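Local coordinates for hypothetical protein ybaA (Shigella flexneri, PDB 2OKQ) that is of unknown function but adopts a ferredoxin-like fold and forms a dimer, consistent with a dimeric alpha-beta barrel, at residues V32-A37 / V82-N87; P52-F57 / Q108-D113; I62-A67 / E89-W94. One frame throughout, in Å; residues are numbered along the deposited sequence. Where two conformers were deposited one is given.

Contact 1 of 3, residues V32-A37 / V82-N87; sequences VVAVPA and VKAEEN
Val-82, in the loop after helix 78-81, packs against Val-32 and Ala-34 of strand 27-36, one of the two central strands of this ferredoxin-like, four-stranded antiparallel sheet. Start at its CB, which sits 4.1 Å from Ala-34 CB. From there the side chain forks. CG1, set beside its own backbone N (chi1 -65°), reaches Val-32: it lies 3.4 Å from Val-32 O and 3.8 Å from Val-32 CG1, the two valine side chains crossing at about a right angle. CG2 takes the slot between backbone N and carbonyl carbon and turns to the alanine, touching Ala-34 CB at 3.6 Å. One valine thus straddles two strand residues with its two methyls. Its own carbonyl O accepts a hydrogen bond from Arg-129 NH1.

The loop gets into position through a Schellman motif that ends helix 78-81: Lys-83 has positive phi, and Ala-84 N is hydrogen-bonded back to Arg-79 O. Ala-84 comes next along the strand, its CB 4.3 Å from Ala-34 CB. Lys-83 points away, and its NZ is hydrogen-bonded to Val-75 O of the second subunit. The loop runs in the same direction as the strand until the two join at the far end. There Ala-37 N donates to Asn-87 O at 2.8 Å, almost perfectly straight (176° at the hydrogen) and in the carbonyl plane, while Ala-37 CB rests 3.6 Å from that same oxygen.

Contact 2 of 3, residues P52-F57 / Q108-D113; sequences PLFKEF and QKMMSD. With NA (sodium ion), chain C.
Phe-57 lays its ring across the base of the Lys-109 side chain, with Lys-109 CB over the ring centre in a CH-pi contact, 3.8 Å from the centroid. The lysine runs on extended beyond CG, so CD also grazes the ring, 3.5 Å from Phe-57 CD1. On the opposite face sits Leu-53 O, offset toward the rim, so the ring is sandwiched between a lysine chain and a carbonyl of its own helix. At the far edge, in the ring plane, Asp-113 OD2 comes within 3.1 Å of Phe-57 CZ; the carboxylate is turned 46° from the ring. Arg-115 NH2 forms salt bridges to both Asp-113 OD2 and Glu-56 OE2, and so probably eases the repulsion between these two carboxylates. Asp-113 itself is the N-cap of the following helix, 114-118.

Helices 40-56 and 100-111 are the two long helices of the ferredoxin-like fold, and here their C-terminal ends meet. Met-110 has two conformers, so its contact with Phe-54 is tentative; in one, the chain curls back at chi2 (57°) and chi3 (78°) and CE lies over the centre of the Phe-54 ring, 3.4 Å from the centroid. Its SD follows at 4.8 Å from that centroid, a Met-aromatic contact. A water accepts from Lys-109 NZ and donates to Phe-57 O. Gln-108 OE1 is a ligand of a sodium ion, 2.2 Å away.

Contact 3 of 3, residues I62-A67 / E89-W94; sequences IVECWA and EVVFSW
Trp-94 has a chi1 of 73°, which tucks CG between its backbone N and carbonyl carbon and brings the indole back beside Val-63, the two side chains pointing the same way. Val-63 CB then lies over the six-membered ring, 3.7 Å from its centroid and 11° off the normal, and Val-63 CG2 closes to 3.5 Å from Trp-94 CZ2. Farther along, Cys-65 SG approaches the same ring obliquely.

The backbones form an antiparallel ladder: Val-63 and Trp-94 are a hydrogen-bonded pair, with Val-63 N to Trp-94 O at 2.9 Å, as are Cys-65 and Phe-92, though there the Cys-65 N bond is weak. In this ferredoxin-like sheet, strand 61-67 is outermost within the chain, but it forms an antiparallel ladder with a strand of the second subunit, so the sheet runs on across the interface. That subunit packs on the face of Cys-65, Phe-92 and Trp-94: Trp-94 stacks on its counterpart there, Phe-92 meets Phe-92 of the second subunit, and Cys-65 touches Phe-135 of the second subunit.

On the other face, Val-91 CG2 presses to 3.4 Å from Trp-66 CE3, and Glu-89 CB lies 3.6 Å from Trp-66 CZ2. A water in the indole plane accepts from Trp-66 NE1 at 2.8 Å and donates to Glu-89 OE2.

Overall arrangement
From the N terminus, strand 27-36 supplies the first half of contact 1, helix 40-56 the first half of contact 2 and strand 61-67 that of contact 3. The chain then closes contact 1 at 82-87, contact 3 at 89-94 and contact 2 at 108-113. Contact 3 therefore nests inside the loop closed by contact 2, while contact 1 crosses both. Contacts 1 and 3 share the sheet, where backbone hydrogen bonds join Val-33 to Val-91 and Val-35 to Glu-89. Contact 2 ties the two long helices together, and Phe-54 and Lys-55 pack on Ile-62 of contact 3. Contacts 1 and 2, with centres 26 Å apart, do not touch.

Contact 1 of 3, residues V32-A37 / V82-N87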
ATOM      1  N   VAL A  32      -2.709  -5.982  -2.257  1.00 15.95           N
ATOM      2  CA  VAL A  32      -1.429  -6.663  -2.513  1.00 16.45           C
ATOM      3  C   VAL A  32      -1.749  -7.750  -3.519  1.00 16.30           C
ATOM      4  O   VAL A  32      -2.686  -8.525  -3.324  1.00 16.40           O
ATOM      5  CB  VAL A  32      -0.779  -7.244  -1.256  1.00 16.20           C
ATOM      6  CG1 VAL A  32       0.677  -7.738  -1.561  1.00 18.17           C
ATOM      7  CG2 VAL A  32      -0.733  -6.210  -0.134  1.00 18.96           C
ATOM      8  N   VAL A  33      -0.933  -7.807  -4.573  0.60 17.11           N
ATOM      9  CA  VAL A  33      -1.218  -8.604  -5.753  0.60 18.69           C
ATOM     10  C   VAL A  33       0.032  -9.422  -6.114  0.60 19.45           C
ATOM     11  O   VAL A  33       1.148  -8.929  -5.964  0.60 18.24           O
ATOM     12  CB  VAL A  33      -1.559  -7.659  -6.944  0.60 19.22           C
ATOM     13  CG1 VAL A  33      -2.183  -8.417  -8.081  0.60 18.23           C
ATOM     14  CG2 VAL A  33      -2.508  -6.532  -6.506  0.60 19.93           C
ATOM     15  N   ALA A  34      -0.156 -10.666  -6.566  1.00 20.99           N
ATOM     16  CA  ALA A  34       0.937 -11.408  -7.217  1.00 22.47           C
ATOM     17  C   ALA A  34       0.733 -11.264  -8.737  1.00 23.71           C
ATOM     18  O   ALA A  34      -0.365 -11.507  -9.252  1.00 24.59           O
ATOM     19  CB  ALA A  34       0.912 -12.865  -6.790  1.00 22.90           C
ATOM     20  N   VAL A  35       1.753 -10.797  -9.442  1.00 25.04           N
ATOM     21  CA  VAL A  35       1.644 -10.550 -10.870  1.00 27.54           C
ATOM     22  C   VAL A  35       2.805 -11.283 -11.566  1.00 29.03           C
ATOM     23  O   VAL A  35       3.942 -11.178 -11.121  1.00 28.50           O
ATOM     24  CB  VAL A  35       1.724  -9.025 -11.187  1.00 27.71           C
ATOM     25  CG1 VAL A  35       1.664  -8.762 -12.671  1.00 29.28           C
ATOM     26  CG2 VAL A  35       0.603  -8.248 -10.473  1.00 28.18           C
ATOM     27  N   PRO A  36       2.517 -12.024 -12.663  0.60 30.05           N
ATOM     28  CA  PRO A  36       3.625 -12.615 -13.415  0.60 30.21           C
ATOM     29  C   PRO A  36       4.636 -11.553 -13.845  0.60 30.88           C
ATOM     30  O   PRO A  36       4.253 -10.498 -14.364  0.60 30.58           O
ATOM     31  CB  PRO A  36       2.921 -13.236 -14.631  0.60 30.07           C
ATOM     32  CG  PRO A  36       1.559 -13.568 -14.127  0.60 30.41           C
ATOM     33  CD  PRO A  36       1.214 -12.376 -13.257  0.60 29.89           C
ATOM     34  N   ALA A  37       5.916 -11.833 -13.611  1.00 31.59           N
ATOM     35  CA  ALA A  37       6.993 -10.863 -13.866  1.00 34.35           C
ATOM     36  C   ALA A  37       7.110 -10.382 -15.309  1.00 36.92           C
ATOM     37  O   ALA A  37       7.469  -9.225 -15.575  1.00 37.81           O
ATOM     38  CB  ALA A  37       8.324 -11.403 -13.364  1.00 34.23           C
ATOM     39  N   VAL A  82       0.386 -13.419  -0.672  1.00 20.41           N
ATOM     40  CA  VAL A  82      -0.386 -13.603  -1.912  1.00 21.58           C
ATOM     41  C   VAL A  82      -0.067 -14.951  -2.607  1.00 22.56           C
ATOM     42  O   VAL A  82      -0.323 -15.132  -3.819  1.00 22.99           O
ATOM     43  CB  VAL A  82      -0.207 -12.436  -2.895  1.00 22.44           C
ATOM     44  CG1 VAL A  82      -0.796 -11.120  -2.280  1.00 20.35           C
ATOM     45  CG2 VAL A  82       1.267 -12.247  -3.261  1.00 24.39           C
ATOM     46  N   LYS A  83       0.508 -15.854  -1.827  1.00 23.97           N
ATOM     47  CA  LYS A  83       0.924 -17.195  -2.298  1.00 26.08           C
ATOM     48  C   LYS A  83       1.559 -17.091  -3.682  1.00 26.25           C
ATOM     49  O   LYS A  83       1.146 -17.751  -4.646  1.00 27.02           O
ATOM     50  CB  LYS A  83      -0.252 -18.177  -2.265  1.00 25.41           C
ATOM     51  CG  LYS A  83      -0.826 -18.341  -0.876  1.00 27.98           C
ATOM     52  CD  LYS A  83      -2.011 -19.282  -0.814  1.00 32.35           C
ATOM     53  CE  LYS A  83      -2.360 -19.585   0.647  1.00 35.58           C
ATOM     54  NZ  LYS A  83      -3.670 -20.296   0.818  1.00 37.18           N
ATOM     55  N   ALA A  84       2.563 -16.217  -3.760  1.00 26.95           N
ATOM     56  CA  ALA A  84       3.219 -15.869  -4.998  1.00 27.26           C
ATOM     57  C   ALA A  84       3.924 -17.086  -5.567  1.00 28.41           C
ATOM     58  O   ALA A  84       4.569 -17.826  -4.824  1.00 29.05           O
ATOM     59  CB  ALA A  84       4.225 -14.755  -4.763  1.00 26.31           C
ATOM     60  N   GLU A  85       3.801 -17.278  -6.874  1.00 30.04           N
ATOM     61  CA  GLU A  85       4.511 -18.369  -7.549  1.00 32.51           C
ATOM     62  C   GLU A  85       5.834 -17.899  -8.143  1.00 32.42           C
ATOM     63  O   GLU A  85       6.069 -16.705  -8.299  1.00 30.54           O
ATOM     64  CB  GLU A  85       3.616 -19.036  -8.589  1.00 33.60           C
ATOM     65  CG  GLU A  85       2.737 -20.108  -7.971  1.00 38.89           C
ATOM     66  CD  GLU A  85       1.419 -20.290  -8.681  1.00 45.15           C
ATOM     67  OE1 GLU A  85       1.366 -20.164  -9.932  1.00 49.56           O
ATOM     68  OE2 GLU A  85       0.426 -20.573  -7.979  1.00 47.76           O
ATOM     69  N   GLU A  86       6.705 -18.854  -8.489  1.00 32.96           N
ATOM     70  CA  GLU A  86       8.090 -18.534  -8.834  1.00 33.25           C
ATOM     71  C   GLU A  86       8.230 -17.478  -9.925  1.00 32.88           C
ATOM     72  O   GLU A  86       9.159 -16.669  -9.907  1.00 33.50           O
ATOM     73  CB  GLU A  86       8.865 -19.823  -9.159  1.00 33.97           C
ATOM     74  CG  GLU A  86       9.058 -20.682  -7.921  1.00 39.58           C
ATOM     75  CD  GLU A  86       9.855 -21.959  -8.162  1.00 46.77           C
ATOM     76  OE1 GLU A  86      10.999 -21.881  -8.678  1.00 50.56           O
ATOM     77  OE2 GLU A  86       9.340 -23.044  -7.805  1.00 48.90           O
ATOM     78  N   ASN A  87       7.281 -17.465 -10.848  1.00 32.20           N
ATOM     79  CA  ASN A  87       7.289 -16.555 -11.991  1.00 31.90           C
ATOM     80  C   ASN A  87       6.633 -15.195 -11.696  1.00 30.96           C
ATOM     81  O   ASN A  87       6.460 -14.361 -12.602  1.00 31.26           O
ATOM     82  CB  ASN A  87       6.536 -17.221 -13.152  1.00 32.61           C
ATOM     83  CG  ASN A  87       5.053 -17.437 -12.840  1.00 34.88           C
ATOM     84  OD1 ASN A  87       4.696 -18.027 -11.818  1.00 39.56           O
ATOM     85  ND2 ASN A  87       4.188 -16.950 -13.720  1.00 41.79           N
TER

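Contact 2 of 3, residues P52-F57 / Q108-D113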
ATOM      1  N   PRO A  52      -7.592   6.868 -14.029  1.00 28.68           N
ATOM      2  CA  PRO A  52      -8.471   8.027 -14.274  1.00 27.90           C
ATOM      3  C   PRO A  52      -9.962   7.761 -13.983  1.00 27.11           C
ATOM      4  O   PRO A  52     -10.688   8.691 -13.622  1.00 26.16           O
ATOM      5  CB  PRO A  52      -8.269   8.324 -15.771  1.00 28.74           C
ATOM      6  CG  PRO A  52      -7.699   7.078 -16.349  1.00 29.48           C
ATOM      7  CD  PRO A  52      -6.860   6.473 -15.248  1.00 29.15           C
ATOM      8  N   LEU A  53     -10.395   6.511 -14.105  1.00 25.96           N
ATOM      9  CA  LEU A  53     -11.780   6.146 -13.778  1.00 25.88           C
ATOM     10  C   LEU A  53     -12.019   6.279 -12.284  1.00 25.20           C
ATOM     11  O   LEU A  53     -12.981   6.896 -11.856  1.00 24.87           O
ATOM     12  CB  LEU A  53     -12.134   4.742 -14.275  0.70 26.57           C
ATOM     13  CG  LEU A  53     -12.144   4.560 -15.800  0.70 27.45           C
ATOM     14  CD1 LEU A  53     -12.519   3.147 -16.147  0.70 29.65           C
ATOM     15  CD2 LEU A  53     -13.100   5.547 -16.462  0.70 31.45           C
ATOM     16  N   PHE A  54     -11.111   5.729 -11.485  1.00 25.01           N
ATOM     17  CA  PHE A  54     -11.234   5.877 -10.031  1.00 24.01           C
ATOM     18  C   PHE A  54     -11.259   7.343  -9.631  1.00 23.86           C
ATOM     19  O   PHE A  54     -12.014   7.737  -8.752  1.00 22.90           O
ATOM     20  CB  PHE A  54     -10.073   5.169  -9.323  1.00 24.17           C
ATOM     21  CG  PHE A  54     -10.297   3.705  -9.089  1.00 24.35           C
ATOM     22  CD1 PHE A  54     -11.263   3.269  -8.184  1.00 25.47           C
ATOM     23  CD2 PHE A  54      -9.511   2.762  -9.724  1.00 24.28           C
ATOM     24  CE1 PHE A  54     -11.460   1.904  -7.938  1.00 24.86           C
ATOM     25  CE2 PHE A  54      -9.695   1.394  -9.483  1.00 25.89           C
ATOM     26  CZ  PHE A  54     -10.679   0.968  -8.599  1.00 28.04           C
ATOM     27  N   LYS A  55     -10.423   8.161 -10.265  1.00 24.61           N
ATOM     28  CA  LYS A  55     -10.397   9.588  -9.920  1.00 24.74           C
ATOM     29  C   LYS A  55     -11.724  10.263 -10.250  1.00 25.30           C
ATOM     30  O   LYS A  55     -12.197  11.101  -9.493  1.00 24.44           O
ATOM     31  CB  LYS A  55      -9.262  10.306 -10.658  0.60 25.17           C
ATOM     32  CG  LYS A  55      -7.851   9.800 -10.321  0.60 26.77           C
ATOM     33  CD  LYS A  55      -7.159  10.647  -9.271  0.60 27.86           C
ATOM     34  CE  LYS A  55      -6.488  11.859  -9.912  0.60 30.90           C
ATOM     35  NZ  LYS A  55      -5.374  12.390  -9.087  0.60 32.08           N
ATOM     36  N   GLU A  56     -12.305   9.884 -11.385  1.00 26.21           N
ATOM     37  CA  GLU A  56     -13.607  10.397 -11.803  1.00 27.45           C
ATOM     38  C   GLU A  56     -14.664  10.120 -10.729  1.00 26.95           C
ATOM     39  O   GLU A  56     -15.545  10.944 -10.467  1.00 27.55           O
ATOM     40  CB  GLU A  56     -13.993   9.754 -13.140  1.00 27.19           C
ATOM     41  CG  GLU A  56     -15.376  10.103 -13.646  1.00 33.39           C
ATOM     42  CD  GLU A  56     -15.740   9.330 -14.902  1.00 37.32           C
ATOM     43  OE1 GLU A  56     -14.881   9.197 -15.793  1.00 39.28           O
ATOM     44  OE2 GLU A  56     -16.888   8.841 -14.992  1.00 41.52           O
ATOM     45  N   PHE A  57     -14.546   8.965 -10.093  1.00 27.11           N
ATOM     46  CA  PHE A  57     -15.510   8.529  -9.092  1.00 25.99           C
ATOM     47  C   PHE A  57     -15.185   9.006  -7.673  1.00 25.18           C
ATOM     48  O   PHE A  57     -15.895   8.673  -6.728  1.00 25.24           O
ATOM     49  CB  PHE A  57     -15.652   7.007  -9.139  1.00 27.80           C
ATOM     50  CG  PHE A  57     -16.136   6.476 -10.470  1.00 30.13           C
ATOM     51  CD1 PHE A  57     -16.995   7.223 -11.275  1.00 36.74           C
ATOM     52  CD2 PHE A  57     -15.750   5.222 -10.900  1.00 33.39           C
ATOM     53  CE1 PHE A  57     -17.443   6.725 -12.505  1.00 35.71           C
ATOM     54  CE2 PHE A  57     -16.201   4.713 -12.119  1.00 36.31           C
ATOM     55  CZ  PHE A  57     -17.042   5.471 -12.916  1.00 35.73           C
ATOM     56  N   GLN A 108     -18.801   1.017  -5.942  1.00 19.30           N
ATOM     57  CA  GLN A 108     -20.084   0.615  -6.527  1.00 21.28           C
ATOM     58  C   GLN A 108     -20.177   1.034  -8.003  1.00 22.94           C
ATOM     59  O   GLN A 108     -20.594   0.226  -8.861  1.00 22.70           O
ATOM     60  CB  GLN A 108     -21.253   1.204  -5.736  1.00 21.04           C
ATOM     61  CG  GLN A 108     -22.566   0.409  -5.922  1.00 21.48           C
ATOM     62  CD  GLN A 108     -22.560  -0.922  -5.194  1.00 21.51           C
ATOM     63  OE1 GLN A 108     -22.490  -0.965  -3.971  1.00 21.56           O
ATOM     64  NE2 GLN A 108     -22.607  -2.028  -5.947  1.00 22.98           N
ATOM     65  N   LYS A 109     -19.783   2.274  -8.276  1.00 24.97           N
ATOM     66  CA  LYS A 109     -19.725   2.817  -9.642  1.00 28.67           C
ATOM     67  C   LYS A 109     -18.788   2.034 -10.542  1.00 30.38           C
ATOM     68  O   LYS A 109     -19.163   1.665 -11.655  1.00 29.91           O
ATOM     69  CB  LYS A 109     -19.294   4.279  -9.645  1.00 29.51           C
ATOM     70  CG  LYS A 109     -20.291   5.240  -9.072  1.00 32.18           C
ATOM     71  CD  LYS A 109     -19.706   6.633  -9.066  1.00 37.65           C
ATOM     72  CE  LYS A 109     -20.628   7.602  -8.373  1.00 41.34           C
ATOM     73  NZ  LYS A 109     -19.966   8.926  -8.219  1.00 46.23           N
ATOM     74  N   MET A 110     -17.575   1.792 -10.053  0.60 30.93           N
ATOM     75  CA  MET A 110     -16.579   1.037 -10.788  0.60 32.21           C
ATOM     76  C   MET A 110     -17.172  -0.278 -11.271  0.60 33.11           C
ATOM     77  O   MET A 110     -17.043  -0.624 -12.443  0.60 33.44           O
ATOM     78  CB  MET A 110     -15.334   0.799  -9.921  0.60 31.91           C
ATOM     79  CG  MET A 110     -14.212   0.052 -10.615  0.60 33.26           C
ATOM     80  SD  MET A 110     -13.645   0.860 -12.123  0.60 35.14           S
ATOM     81  CE  MET A 110     -12.623   2.186 -11.488  0.60 34.04           C
ATOM     82  N   MET A 111     -17.853  -0.983 -10.371  1.00 33.62           N
ATOM     83  CA  MET A 111     -18.439  -2.274 -10.675  1.00 35.75           C
ATOM     84  C   MET A 111     -19.577  -2.195 -11.692  1.00 36.95           C
ATOM     85  O   MET A 111     -19.876  -3.183 -12.342  1.00 37.97           O
ATOM     86  CB  MET A 111     -18.888  -2.964  -9.398  1.00 35.89           C
ATOM     87  CG  MET A 111     -17.693  -3.366  -8.530  1.00 38.21           C
ATOM     88  SD  MET A 111     -18.162  -4.390  -7.148  1.00 41.19           S
ATOM     89  CE  MET A 111     -18.697  -5.859  -8.016  1.00 43.89           C
ATOM     90  N   SER A 112     -20.200  -1.028 -11.826  1.00 38.79           N
ATOM     91  CA  SER A 112     -21.286  -0.872 -12.800  1.00 40.43           C
ATOM     92  C   SER A 112     -20.821  -0.134 -14.060  1.00 41.25           C
ATOM     93  O   SER A 112     -21.643   0.268 -14.891  1.00 40.84           O
ATOM     94  CB  SER A 112     -22.495  -0.181 -12.164  1.00 40.68           C
ATOM     95  OG  SER A 112     -22.225   1.177 -11.864  1.00 42.31           O
ATOM     96  N   ASP A 113     -19.505   0.036 -14.202  1.00 41.57           N
ATOM     97  CA  ASP A 113     -18.956   0.749 -15.358  1.00 42.80           C
ATOM     98  C   ASP A 113     -18.502  -0.204 -16.465  1.00 43.41           C
ATOM     99  O   ASP A 113     -17.687  -1.092 -16.227  1.00 43.55           O
ATOM    100  CB  ASP A 113     -17.833   1.711 -14.941  1.00 42.17           C
ATOM    101  CG  ASP A 113     -17.666   2.865 -15.916  1.00 42.04           C
ATOM    102  OD1 ASP A 113     -17.394   2.623 -17.107  1.00 40.95           O
ATOM    103  OD2 ASP A 113     -17.823   4.021 -15.503  1.00 44.23           O
TER
HETATM  104 NA    NA C 118     -21.472  -1.808  -2.231  1.00 18.44          NA
HETATM  105  O   HOH W   1     -18.437   8.662  -6.088  1.00 42.74           O
HETATM  106  O   HOH W   2     -19.669  -0.112  -2.280  1.00 20.70           O

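Contact 3 of 3, residues I62-A67 / E89-W94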
ATOM      1  N   ILE A  62      -4.049   7.169  -6.899  1.00 15.75           N
ATOM      2  CA  ILE A  62      -3.946   5.727  -7.114  1.00 16.92           C
ATOM      3  C   ILE A  62      -2.459   5.463  -7.284  1.00 15.95           C
ATOM      4  O   ILE A  62      -1.812   6.118  -8.108  1.00 15.80           O
ATOM      5  CB  ILE A  62      -4.689   5.246  -8.403  1.00 17.87           C
ATOM      6  CG1 ILE A  62      -6.199   5.401  -8.279  1.00 21.19           C
ATOM      7  CG2 ILE A  62      -4.413   3.754  -8.669  1.00 18.52           C
ATOM      8  CD1 ILE A  62      -6.742   6.867  -8.483  1.00 24.70           C
ATOM      9  N   VAL A  63      -1.923   4.540  -6.488  1.00 14.79           N
ATOM     10  CA  VAL A  63      -0.484   4.264  -6.520  1.00 14.04           C
ATOM     11  C   VAL A  63      -0.272   2.761  -6.657  1.00 15.08           C
ATOM     12  O   VAL A  63      -0.900   1.992  -5.967  1.00 15.42           O
ATOM     13  CB  VAL A  63       0.244   4.771  -5.219  1.00 13.31           C
ATOM     14  CG1 VAL A  63       1.735   4.612  -5.364  1.00 15.32           C
ATOM     15  CG2 VAL A  63      -0.071   6.252  -4.880  1.00 12.46           C
ATOM     16  N   GLU A  64       0.592   2.326  -7.573  1.00 16.35           N
ATOM     17  CA  GLU A  64       0.879   0.908  -7.730  1.00 17.79           C
ATOM     18  C   GLU A  64       2.394   0.776  -7.685  1.00 16.96           C
ATOM     19  O   GLU A  64       3.084   1.504  -8.402  1.00 16.71           O
ATOM     20  CB  GLU A  64       0.411   0.421  -9.097  1.00 19.95           C
ATOM     21  CG  GLU A  64      -1.047   0.693  -9.325  1.00 22.70           C
ATOM     22  CD  GLU A  64      -1.913  -0.503  -9.134  1.00 25.69           C
ATOM     23  OE1 GLU A  64      -1.425  -1.582  -8.745  1.00 25.71           O
ATOM     24  OE2 GLU A  64      -3.123  -0.349  -9.376  1.00 33.44           O
ATOM     25  N   CYS A  65       2.895  -0.156  -6.881  1.00 15.69           N
ATOM     26  CA  CYS A  65       4.344  -0.218  -6.605  1.00 15.56           C
ATOM     27  C   CYS A  65       4.798  -1.649  -6.844  1.00 16.44           C
ATOM     28  O   CYS A  65       4.178  -2.595  -6.344  1.00 17.76           O
ATOM     29  CB  CYS A  65       4.638   0.182  -5.158  1.00 16.70           C
ATOM     30  SG  CYS A  65       3.937   1.795  -4.688  1.00 16.09           S
ATOM     31  N   TRP A  66       5.903  -1.801  -7.566  1.00 16.00           N
ATOM     32  CA  TRP A  66       6.391  -3.138  -7.972  1.00 16.30           C
ATOM     33  C   TRP A  66       7.550  -3.541  -7.078  1.00 16.32           C
ATOM     34  O   TRP A  66       8.398  -2.705  -6.737  1.00 17.46           O
ATOM     35  CB  TRP A  66       6.888  -3.036  -9.422  1.00 19.01           C
ATOM     36  CG  TRP A  66       7.195  -4.336 -10.090  1.00 20.34           C
ATOM     37  CD1 TRP A  66       8.427  -4.953 -10.160  1.00 24.93           C
ATOM     38  CD2 TRP A  66       6.280  -5.179 -10.798  1.00 22.13           C
ATOM     39  NE1 TRP A  66       8.324  -6.126 -10.872  1.00 25.64           N
ATOM     40  CE2 TRP A  66       7.021  -6.295 -11.270  1.00 24.03           C
ATOM     41  CE3 TRP A  66       4.909  -5.095 -11.100  1.00 21.90           C
ATOM     42  CZ2 TRP A  66       6.435  -7.323 -12.021  1.00 22.48           C
ATOM     43  CZ3 TRP A  66       4.312  -6.140 -11.840  1.00 23.37           C
ATOM     44  CH2 TRP A  66       5.085  -7.236 -12.292  1.00 23.40           C
ATOM     45  N   ALA A  67       7.607  -4.821  -6.712  1.00 16.22           N
ATOM     46  CA  ALA A  67       8.619  -5.332  -5.773  1.00 17.02           C
ATOM     47  C   ALA A  67      10.001  -4.845  -6.160  1.00 18.16           C
ATOM     48  O   ALA A  67      10.386  -4.894  -7.345  1.00 18.11           O
ATOM     49  CB  ALA A  67       8.596  -6.886  -5.764  1.00 17.78           C
ATOM     50  N   GLU A  89       5.809 -11.592  -9.204  1.00 23.95           N
ATOM     51  CA  GLU A  89       6.352 -10.554  -8.314  1.00 24.25           C
ATOM     52  C   GLU A  89       5.198  -9.943  -7.541  1.00 22.84           C
ATOM     53  O   GLU A  89       4.064  -9.984  -8.011  1.00 23.77           O
ATOM     54  CB  GLU A  89       6.997  -9.432  -9.125  1.00 25.09           C
ATOM     55  CG  GLU A  89       8.258  -9.841  -9.908  1.00 30.15           C
ATOM     56  CD  GLU A  89       9.508  -9.869  -9.053  1.00 37.69           C
ATOM     57  OE1 GLU A  89       9.415  -9.859  -7.806  1.00 40.64           O
ATOM     58  OE2 GLU A  89      10.606  -9.911  -9.644  1.00 42.67           O
ATOM     59  N   VAL A  90       5.501  -9.365  -6.382  1.00 20.93           N
ATOM     60  CA  VAL A  90       4.471  -8.763  -5.518  1.00 18.53           C
ATOM     61  C   VAL A  90       4.277  -7.301  -5.879  1.00 17.97           C
ATOM     62  O   VAL A  90       5.248  -6.574  -6.083  1.00 16.69           O
ATOM     63  CB  VAL A  90       4.848  -8.876  -4.030  1.00 19.08           C
ATOM     64  CG1 VAL A  90       3.784  -8.184  -3.156  1.00 19.38           C
ATOM     65  CG2 VAL A  90       4.954 -10.360  -3.629  1.00 16.89           C
ATOM     66  N   VAL A  91       3.009  -6.884  -5.998  1.00 16.44           N
ATOM     67  CA  VAL A  91       2.687  -5.478  -6.186  1.00 17.06           C
ATOM     68  C   VAL A  91       1.991  -4.988  -4.909  1.00 16.66           C
ATOM     69  O   VAL A  91       1.134  -5.676  -4.391  1.00 16.35           O
ATOM     70  CB  VAL A  91       1.788  -5.285  -7.442  1.00 18.34           C
ATOM     71  CG1 VAL A  91       1.262  -3.859  -7.550  1.00 21.11           C
ATOM     72  CG2 VAL A  91       2.550  -5.646  -8.684  1.00 20.36           C
ATOM     73  N   PHE A  92       2.384  -3.798  -4.435  1.00 16.04           N
ATOM     74  CA  PHE A  92       1.818  -3.143  -3.258  1.00 15.01           C
ATOM     75  C   PHE A  92       1.155  -1.907  -3.822  1.00 14.61           C
ATOM     76  O   PHE A  92       1.811  -1.107  -4.485  1.00 14.59           O
ATOM     77  CB  PHE A  92       2.938  -2.744  -2.275  1.00 15.52           C
ATOM     78  CG  PHE A  92       2.462  -2.075  -1.013  1.00 13.44           C
ATOM     79  CD1 PHE A  92       2.090  -2.831   0.100  1.00 12.90           C
ATOM     80  CD2 PHE A  92       2.442  -0.681  -0.909  1.00 15.84           C
ATOM     81  CE1 PHE A  92       1.661  -2.203   1.284  1.00 15.30           C
ATOM     82  CE2 PHE A  92       2.019  -0.038   0.274  1.00 15.45           C
ATOM     83  CZ  PHE A  92       1.644  -0.798   1.382  1.00 14.47           C
ATOM     84  N   SER A  93      -0.157  -1.772  -3.616  1.00 14.39           N
ATOM     85  CA  SER A  93      -0.924  -0.694  -4.230  0.60 14.08           C
ATOM     86  C   SER A  93      -2.007  -0.178  -3.289  1.00 14.28           C
ATOM     87  O   SER A  93      -2.449  -0.899  -2.382  1.00 14.33           O
ATOM     88  CB  SER A  93      -1.604  -1.198  -5.510  0.60 15.02           C
ATOM     89  OG  SER A  93      -0.661  -1.648  -6.466  0.30 12.54           O
ATOM     90  N   TRP A  94      -2.454   1.049  -3.544  1.00 12.81           N
ATOM     91  CA  TRP A  94      -3.538   1.600  -2.765  1.00 12.46           C
ATOM     92  C   TRP A  94      -4.230   2.721  -3.523  1.00 13.02           C
ATOM     93  O   TRP A  94      -3.700   3.269  -4.516  1.00 14.34           O
ATOM     94  CB  TRP A  94      -3.061   2.098  -1.402  1.00 11.60           C
ATOM     95  CG  TRP A  94      -2.257   3.367  -1.444  1.00 11.53           C
ATOM     96  CD1 TRP A  94      -2.738   4.638  -1.345  1.00 11.97           C
ATOM     97  CD2 TRP A  94      -0.833   3.479  -1.564  1.00 12.27           C
ATOM     98  NE1 TRP A  94      -1.708   5.538  -1.431  1.00 14.33           N
ATOM     99  CE2 TRP A  94      -0.523   4.849  -1.541  1.00 12.16           C
ATOM    100  CE3 TRP A  94       0.214   2.544  -1.679  1.00 13.35           C
ATOM    101  CZ2 TRP A  94       0.803   5.334  -1.647  1.00 12.40           C
ATOM    102  CZ3 TRP A  94       1.548   3.033  -1.786  1.00 12.27           C
ATOM    103  CH2 TRP A  94       1.818   4.408  -1.760  1.00 13.19           C
TER
HETATM  104  O   HOH W   3      10.546  -7.565 -11.830  1.00 45.67           O